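Local coordinates for type II secretion system protein C (Vibrio cholerae, PDB 2I6V) that takes part in type II secretion and is probably required for cholera toxin to cross the outer membrane, represented here by its periplasmic PDZ domain, at residues 67-71 and 83-87. Sequence-based numbering, arbitrary orientation.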
loop_
_atom_site.group_PDB
_atom_site.type_symbol
_atom_site.label_atom_id
_atom_site.label_comp_id
_atom_site.label_asym_id
_atom_site.label_seq_id
_atom_site.Cartn_x
_atom_site.Cartn_y
_atom_site.Cartn_z
ATOM N N MET A 67 -10.935 -1.374 -11.046
ATOM C CA MET A 67 -10.845 -0.393 -9.976
ATOM C C MET A 67 -10.529 0.995 -10.501
ATOM O O MET A 67 -9.715 1.150 -11.411
ATOM C CB MET A 67 -9.771 -0.795 -8.983
ATOM C CG MET A 67 -10.064 -2.082 -8.277
ATOM S SD MET A 67 -9.439 -1.989 -6.603
ATOM C CE MET A 67 -10.775 -1.101 -5.812
ATOM N N THR A 68 -11.165 2.001 -9.914
ATOM C CA THR A 68 -10.834 3.380 -10.247
ATOM C C THR A 68 -10.127 4.076 -9.089
ATOM O O THR A 68 -9.623 5.186 -9.240
ATOM C CB THR A 68 -12.078 4.200 -10.641
ATOM O OG1 THR A 68 -13.007 4.224 -9.549
ATOM C CG2 THR A 68 -12.749 3.594 -11.873
ATOM N N GLU A 69 -10.099 3.424 -7.931
ATOM C CA GLU A 69 -9.447 3.996 -6.758
ATOM C C GLU A 69 -9.147 2.895 -5.758
ATOM O O GLU A 69 -9.762 1.829 -5.807
ATOM C CB GLU A 69 -10.341 5.054 -6.106
ATOM C CG GLU A 69 -11.705 4.520 -5.681
ATOM C CD GLU A 69 -12.691 5.611 -5.280
ATOM O OE1 GLU A 69 -12.414 6.805 -5.518
ATOM O OE2 GLU A 69 -13.755 5.265 -4.724
ATOM N N MET A 70 -8.205 3.162 -4.857
ATOM C CA MET A 70 -7.850 2.233 -3.782
ATOM C C MET A 70 -7.519 3.029 -2.532
ATOM O O MET A 70 -7.119 4.188 -2.620
ATOM C CB MET A 70 -6.603 1.433 -4.139
ATOM C CG MET A 70 -6.689 0.604 -5.381
ATOM S SD MET A 70 -5.264 -0.490 -5.445
ATOM C CE MET A 70 -3.960 0.568 -4.838
ATOM N N SER A 71 -7.671 2.410 -1.366
ATOM C CA SER A 71 -7.179 3.025 -0.135
ATOM C C SER A 71 -6.068 2.178 0.448
ATOM O O SER A 71 -6.170 0.951 0.503
ATOM C CB SER A 71 -8.289 3.166 0.896
ATOM O OG SER A 71 -8.549 1.909 1.489
ATOM N N VAL A 83 -4.704 6.431 3.010
ATOM C CA VAL A 83 -4.195 7.174 1.878
ATOM C C VAL A 83 -5.064 6.808 0.686
ATOM O O VAL A 83 -5.323 5.634 0.424
ATOM C CB VAL A 83 -2.737 6.780 1.610
ATOM C CG1 VAL A 83 -2.263 7.338 0.294
ATOM C CG2 VAL A 83 -1.848 7.264 2.766
ATOM N N TYR A 84 -5.545 7.824 -0.015
ATOM C CA TYR A 84 -6.449 7.593 -1.119
ATOM C C TYR A 84 -5.723 7.687 -2.450
ATOM O O TYR A 84 -5.167 8.727 -2.807
ATOM C CB TYR A 84 -7.633 8.548 -1.030
ATOM C CG TYR A 84 -8.334 8.419 0.302
ATOM C CD1 TYR A 84 -9.147 7.323 0.570
ATOM C CD2 TYR A 84 -8.156 9.367 1.302
ATOM C CE1 TYR A 84 -9.781 7.184 1.792
ATOM C CE2 TYR A 84 -8.788 9.239 2.530
ATOM C CZ TYR A 84 -9.599 8.145 2.767
ATOM O OH TYR A 84 -10.232 8.009 3.981
ATOM N N ILE A 85 -5.702 6.563 -3.150
ATOM C CA ILE A 85 -5.075 6.464 -4.449
ATOM C C ILE A 85 -6.135 6.570 -5.549
ATOM O O ILE A 85 -7.087 5.791 -5.581
ATOM C CB ILE A 85 -4.290 5.134 -4.551
ATOM C CG1 ILE A 85 -2.995 5.226 -3.733
ATOM C CG2 ILE A 85 -3.993 4.776 -6.004
ATOM C CD1 ILE A 85 -2.332 3.882 -3.484
ATOM N N GLN A 86 -5.973 7.551 -6.432
ATOM C CA GLN A 86 -6.900 7.774 -7.531
ATOM C C GLN A 86 -6.281 7.216 -8.807
ATOM O O GLN A 86 -5.190 7.630 -9.181
ATOM C CB GLN A 86 -7.127 9.275 -7.717
ATOM C CG GLN A 86 -8.071 9.613 -8.849
ATOM C CD GLN A 86 -9.476 9.100 -8.571
ATOM O OE1 GLN A 86 -10.138 9.550 -7.626
ATOM N NE2 GLN A 86 -9.928 8.152 -9.379
ATOM N N PHE A 87 -6.967 6.277 -9.459
ATOM C CA PHE A 87 -6.491 5.731 -10.725
ATOM C C PHE A 87 -7.150 6.491 -11.872
ATOM O O PHE A 87 -6.798 6.318 -13.041
ATOM C CB PHE A 87 -6.828 4.239 -10.855
ATOM C CG PHE A 87 -6.012 3.337 -9.955
ATOM C CD1 PHE A 87 -6.628 2.341 -9.209
ATOM C CD2 PHE A 87 -4.636 3.482 -9.867
ATOM C CE1 PHE A 87 -5.878 1.504 -8.384
ATOM C CE2 PHE A 87 -3.879 2.644 -9.047
ATOM C CZ PHE A 87 -4.507 1.659 -8.305
ATOM O OXT PHE A 87 -8.053 7.295 -11.648
HETATM O O HOH W 1 -12.584 6.964 -8.677
HETATM O O HOH W 2 -10.549 8.549 -5.032
#
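Met70 and Ile85 form an antiparallel hydrogen-bonded pair, Met70 N giving to Ile85 O at 2.9 Å and Ile85 N returning a bond to Met70 O at 2.8 Å. Their side chains lie alongside each other on the same sheet face. With CG anti to the carbonyl carbon (chi1 -59°), Met70 places that atom only 3.2 Å from Phe87 CE1, a tight approach, and its sulfur sits at the ring edge in a Met-aromatic contact. The bend at chi3 then brings Met70 CE beside Phe87 CZ and to 3.9 Å from Ile85 CD1. Ile85 CG2 lies over one face of the same ring, toward its rim. Phe87 N adds one more backbone bond, to Thr68 O, approaching from above its carbonyl plane. On the other sheet face Glu69 and Gln86 make a non-hydrogen-bonded pair joined through water. One water gives to both Glu69 OE1 (2.6 Å) and Gln86 OE1 (2.8 Å); a second accepts from Gln86 NE2, shares a hydrogen bond with Thr68 OG1 and bonds weakly to Glu69 OE1. The bend of Gln86 at chi2 (65°) turns its amide back so that NE2 also donates, almost straight and within the amide plane, to the terminal carboxylate at Phe87 OXT, which helps fix the amide's rotation. The contact lies at the open end of the C-terminal hairpin of strands 69-76 and 79-86 in this PDZ domain, away from the turn; Tyr6 packs nearly perpendicular to Phe87 and bonds Gln86 O, while Asn47, just beyond strand 42-46, bonds Ser71 N.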